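Long-range contact in Ddb_g0293866 (PDB 5LW6), which binds ADP-ribose through its macrodomain, the part described here, and probably acts as a poly-ADP-ribose-recognising sensor of DNA damage: residues C183-Q195 and G210-M222. Sequence-based numbering, arbitrary orientation.
Sequences CGKIGKVYPISLQ and GIDIVILVLGVNM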
loop_
_atom_site.group_PDB
_atom_site.type_symbol
_atom_site.label_atom_id
_atom_site.label_comp_id
_atom_site.label_asym_id
_atom_site.label_seq_id
_atom_site.Cartn_x
_atom_site.Cartn_y
_atom_site.Cartn_z
ATOM N N CYS A 183 -6.153 17.688 -0.996
ATOM C CA CYS A 183 -6.688 16.417 -0.557
ATOM C C CYS A 183 -6.400 15.357 -1.612
ATOM O O CYS A 183 -5.563 15.572 -2.432
ATOM C CB CYS A 183 -8.159 16.551 -0.242
ATOM S SG CYS A 183 -8.543 17.705 1.126
ATOM N N GLY A 184 -7.099 14.231 -1.577
ATOM C CA GLY A 184 -6.688 13.080 -2.356
ATOM C C GLY A 184 -7.721 12.659 -3.335
ATOM O O GLY A 184 -8.891 12.969 -3.180
ATOM N N LYS A 185 -7.249 11.947 -4.362
ATOM C CA LYS A 185 -8.085 11.436 -5.440
ATOM C C LYS A 185 -7.949 9.927 -5.516
ATOM O O LYS A 185 -6.830 9.400 -5.390
ATOM C CB LYS A 185 -7.610 11.983 -6.749
ATOM C CG LYS A 185 -7.616 13.491 -6.793
ATOM C CD LYS A 185 -8.937 14.061 -7.254
ATOM C CE LYS A 185 -8.867 15.603 -7.310
ATOM N NZ LYS A 185 -8.808 16.148 -5.917
ATOM N N ILE A 186 -9.068 9.273 -5.793
ATOM C CA ILE A 186 -9.100 7.815 -5.919
ATOM C C ILE A 186 -8.187 7.327 -7.024
ATOM O O ILE A 186 -8.151 7.867 -8.138
ATOM C CB ILE A 186 -10.555 7.267 -6.124
ATOM C CG1 ILE A 186 -11.425 7.562 -4.873
ATOM C CG2 ILE A 186 -10.550 5.767 -6.302
ATOM C CD1 ILE A 186 -12.845 8.005 -5.221
ATOM N N GLY A 187 -7.453 6.271 -6.721
ATOM C CA GLY A 187 -6.506 5.719 -7.657
ATOM C C GLY A 187 -5.074 6.251 -7.455
ATOM O O GLY A 187 -4.196 5.848 -8.165
ATOM N N LYS A 188 -4.855 7.189 -6.529
ATOM C CA LYS A 188 -3.578 7.767 -6.284
ATOM C C LYS A 188 -3.055 7.463 -4.885
ATOM O O LYS A 188 -3.830 7.081 -4.021
ATOM C CB LYS A 188 -3.597 9.291 -6.503
ATOM C CG LYS A 188 -3.899 9.661 -7.951
ATOM C CD LYS A 188 -2.857 9.216 -8.996
ATOM C CE LYS A 188 -3.165 9.620 -10.468
ATOM N NZ LYS A 188 -4.139 8.659 -11.106
ATOM N N VAL A 189 -1.752 7.575 -4.710
ATOM C CA VAL A 189 -1.134 7.494 -3.375
ATOM C C VAL A 189 -0.443 8.781 -2.962
ATOM O O VAL A 189 -0.069 9.614 -3.818
ATOM C CB VAL A 189 -0.204 6.267 -3.256
ATOM C CG1 VAL A 189 -0.902 5.007 -3.817
ATOM C CG2 VAL A 189 1.103 6.512 -3.949
ATOM N N TYR A 190 -0.217 8.949 -1.662
ATOM C CA TYR A 190 0.232 10.164 -1.054
ATOM C C TYR A 190 1.325 9.832 -0.036
ATOM O O TYR A 190 0.979 9.478 1.087
ATOM C CB TYR A 190 -0.951 10.902 -0.434
ATOM C CG TYR A 190 -1.901 11.297 -1.513
ATOM C CD1 TYR A 190 -1.795 12.500 -2.208
ATOM C CD2 TYR A 190 -2.903 10.457 -1.889
ATOM C CE1 TYR A 190 -2.664 12.806 -3.248
ATOM C CE2 TYR A 190 -3.700 10.728 -2.978
ATOM C CZ TYR A 190 -3.618 11.927 -3.617
ATOM O OH TYR A 190 -4.467 12.154 -4.695
ATOM N N PRO A 191 2.588 9.913 -0.443
ATOM C CA PRO A 191 3.694 9.593 0.486
ATOM C C PRO A 191 3.985 10.757 1.421
ATOM O O PRO A 191 3.987 11.916 0.988
ATOM C CB PRO A 191 4.861 9.283 -0.408
ATOM C CG PRO A 191 4.428 9.600 -1.815
ATOM C CD PRO A 191 2.994 9.930 -1.868
ATOM N N ILE A 192 4.262 10.449 2.678
ATOM C CA ILE A 192 4.653 11.420 3.653
ATOM C C ILE A 192 5.898 10.887 4.334
ATOM O O ILE A 192 5.853 9.862 4.958
ATOM C CB ILE A 192 3.540 11.626 4.693
ATOM C CG1 ILE A 192 2.292 12.215 4.022
ATOM C CG2 ILE A 192 3.920 12.557 5.855
ATOM C CD1 ILE A 192 1.142 11.338 4.228
ATOM N N SER A 193 7.001 11.589 4.231
ATOM C CA SER A 193 8.226 11.189 4.880
ATOM C C SER A 193 8.165 11.441 6.399
ATOM O O SER A 193 7.741 12.501 6.838
ATOM C CB SER A 193 9.411 11.936 4.297
ATOM O OG SER A 193 10.598 11.715 5.065
ATOM N N LEU A 194 8.495 10.447 7.202
ATOM C CA LEU A 194 8.707 10.612 8.634
ATOM C C LEU A 194 10.093 11.236 8.915
ATOM O O LEU A 194 10.351 11.708 9.993
ATOM C CB LEU A 194 8.579 9.293 9.380
ATOM C CG LEU A 194 7.347 8.471 9.070
ATOM C CD1 LEU A 194 7.206 7.256 9.938
ATOM C CD2 LEU A 194 6.116 9.331 9.178
ATOM N N GLN A 195 10.968 11.229 7.934
ATOM C CA GLN A 195 12.345 11.792 8.091
ATOM C C GLN A 195 12.499 13.252 7.928
ATOM O O GLN A 195 13.113 13.899 8.762
ATOM C CB GLN A 195 13.291 11.170 7.097
ATOM C CG GLN A 195 13.494 9.729 7.353
ATOM C CD GLN A 195 14.570 9.160 6.450
ATOM O OE1 GLN A 195 14.372 9.009 5.228
ATOM N NE2 GLN A 195 15.706 8.819 7.045
ATOM N N GLY A 210 11.825 1.367 11.903
ATOM C CA GLY A 210 12.615 1.634 10.704
ATOM C C GLY A 210 11.871 2.135 9.503
ATOM O O GLY A 210 12.413 2.097 8.349
ATOM N N ILE A 211 10.699 2.687 9.734
ATOM C CA ILE A 211 9.846 3.230 8.648
ATOM C C ILE A 211 10.273 4.632 8.357
ATOM O O ILE A 211 10.304 5.511 9.282
ATOM C CB ILE A 211 8.334 3.144 8.992
ATOM C CG1 ILE A 211 7.851 1.670 9.068
ATOM C CG2 ILE A 211 7.538 3.920 7.960
ATOM C CD1 ILE A 211 6.580 1.408 9.877
ATOM N N ASP A 212 10.580 4.925 7.096
ATOM C CA ASP A 212 10.898 6.288 6.650
ATOM C C ASP A 212 9.780 7.061 6.024
ATOM O O ASP A 212 9.788 8.306 6.072
ATOM C CB ASP A 212 12.051 6.268 5.666
ATOM C CG ASP A 212 13.350 5.789 6.314
ATOM O OD1 ASP A 212 13.508 5.937 7.548
ATOM O OD2 ASP A 212 14.187 5.204 5.578
ATOM N N ILE A 213 8.850 6.345 5.367
ATOM C CA ILE A 213 7.793 6.946 4.592
ATOM C C ILE A 213 6.510 6.175 4.839
ATOM O O ILE A 213 6.497 4.969 4.764
ATOM C CB ILE A 213 8.111 6.935 3.046
ATOM C CG1 ILE A 213 9.376 7.708 2.707
ATOM C CG2 ILE A 213 6.880 7.410 2.231
ATOM C CD1 ILE A 213 10.034 7.162 1.474
ATOM N N VAL A 214 5.435 6.876 5.147
ATOM C CA VAL A 214 4.054 6.344 5.227
ATOM C C VAL A 214 3.281 6.808 3.974
ATOM O O VAL A 214 3.328 7.963 3.625
ATOM C CB VAL A 214 3.313 6.804 6.541
ATOM C CG1 VAL A 214 1.843 6.409 6.466
ATOM C CG2 VAL A 214 4.008 6.214 7.758
ATOM N N ILE A 215 2.670 5.898 3.294
ATOM C CA ILE A 215 2.006 6.200 2.043
ATOM C C ILE A 215 0.511 5.929 2.237
ATOM O O ILE A 215 0.067 4.829 2.606
ATOM C CB ILE A 215 2.534 5.287 0.903
ATOM C CG1 ILE A 215 4.039 5.399 0.722
ATOM C CG2 ILE A 215 1.739 5.524 -0.384
ATOM C CD1 ILE A 215 4.638 4.354 -0.219
ATOM N N LEU A 216 -0.301 6.955 1.995
ATOM C CA LEU A 216 -1.710 6.810 2.112
ATOM C C LEU A 216 -2.213 6.414 0.724
ATOM O O LEU A 216 -1.927 7.079 -0.233
ATOM C CB LEU A 216 -2.285 8.202 2.474
ATOM C CG LEU A 216 -1.785 8.801 3.792
ATOM C CD1 LEU A 216 -2.595 10.040 4.097
ATOM C CD2 LEU A 216 -1.981 7.914 4.979
ATOM N N VAL A 217 -2.981 5.337 0.655
ATOM C CA VAL A 217 -3.325 4.691 -0.611
ATOM C C VAL A 217 -4.833 4.834 -0.787
ATOM O O VAL A 217 -5.568 4.350 0.034
ATOM C CB VAL A 217 -2.981 3.176 -0.486
ATOM C CG1 VAL A 217 -3.460 2.435 -1.701
ATOM C CG2 VAL A 217 -1.478 2.991 -0.290
ATOM N N LEU A 218 -5.303 5.474 -1.841
ATOM C CA LEU A 218 -6.721 5.713 -2.013
ATOM C C LEU A 218 -7.272 4.665 -3.031
ATOM O O LEU A 218 -7.418 4.915 -4.226
ATOM C CB LEU A 218 -6.960 7.168 -2.453
ATOM C CG LEU A 218 -7.083 8.127 -1.280
ATOM C CD1 LEU A 218 -5.810 8.255 -0.501
ATOM C CD2 LEU A 218 -7.495 9.477 -1.811
ATOM N N GLY A 219 -7.482 3.449 -2.543
ATOM C CA GLY A 219 -8.016 2.384 -3.360
ATOM C C GLY A 219 -9.535 2.606 -3.507
ATOM O O GLY A 219 -10.124 3.470 -2.863
ATOM N N VAL A 220 -10.141 1.740 -4.287
ATOM C CA VAL A 220 -11.527 1.801 -4.640
ATOM C C VAL A 220 -12.359 1.184 -3.515
ATOM O O VAL A 220 -12.109 0.087 -3.070
ATOM C CB VAL A 220 -11.745 1.054 -5.958
ATOM C CG1 VAL A 220 -13.214 0.925 -6.265
ATOM C CG2 VAL A 220 -11.001 1.726 -7.087
ATOM N N ASN A 221 -13.326 1.954 -3.023
ATOM C CA ASN A 221 -14.254 1.444 -2.025
ATOM C C ASN A 221 -15.551 1.000 -2.670
ATOM O O ASN A 221 -16.157 1.697 -3.462
ATOM C CB ASN A 221 -14.626 2.546 -1.026
ATOM C CG ASN A 221 -15.692 2.093 -0.074
ATOM O OD1 ASN A 221 -15.565 1.026 0.497
ATOM N ND2 ASN A 221 -16.761 2.904 0.104
HETATM N N MSE A 222 -15.957 -0.177 -2.286
HETATM C CA MSE A 222 -17.207 -0.718 -2.730
HETATM C C MSE A 222 -18.265 -0.761 -1.642
HETATM O O MSE A 222 -19.415 -1.145 -1.943
HETATM C CB MSE A 222 -17.057 -2.183 -3.195
HETATM C CG MSE A 222 -15.986 -2.404 -4.273
HETATM SE SE MSE A 222 -16.257 -1.496 -5.916
HETATM C CE MSE A 222 -17.908 -2.478 -6.436
#
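Seven backbone hydrogen bonds join 183-195 to 210-222, from Gly187 N to Leu218 O (2.8 Å, 169° at the hydrogen) through to Leu194 N to Asp212 O. Strands 189-193 and 213-217 run antiparallel, with Tyr190–Leu216 and Ile192–Val214 as hydrogen-bonded pairs, each closed by two N-H...O bonds. In the mixed sheet of this macrodomain, 189-193 is an edge strand, at the opposite end from 125-130, and 213-217 links it to parallel strand 145-149.

Apolar contacts divide between the two faces. Val189 CB meets Ile215 CG2 at 3.5 Å, on the face where Val189 and Val217 also lie side by side, toward helix 237-253. Opposite, Ile192 CD1 reaches Leu216 CG (3.9 Å) on the face packed by helix 169-179, where Ile192 touches Phe172 and Val175.

With CG beside its own backbone N (chi1 -64°), the Tyr190 ring is carried to Leu218, whose side chain crosses it at about a right angle. Leu218 CD1 lies 3.9 Å from Tyr190 CD2, and Leu218 CD2 abuts Gly184 C (3.5 Å). Tyr190 OH accepts from Lys185 N (2.8 Å); an alanine here would probably leave that amide without its acceptor and Leu218 CD1 without its aromatic neighbour.

Gln195 stacks its amide on the Asp212 carboxylate, the planes 5° apart and Gln195 OE1 3.5 Å from Asp212 CG.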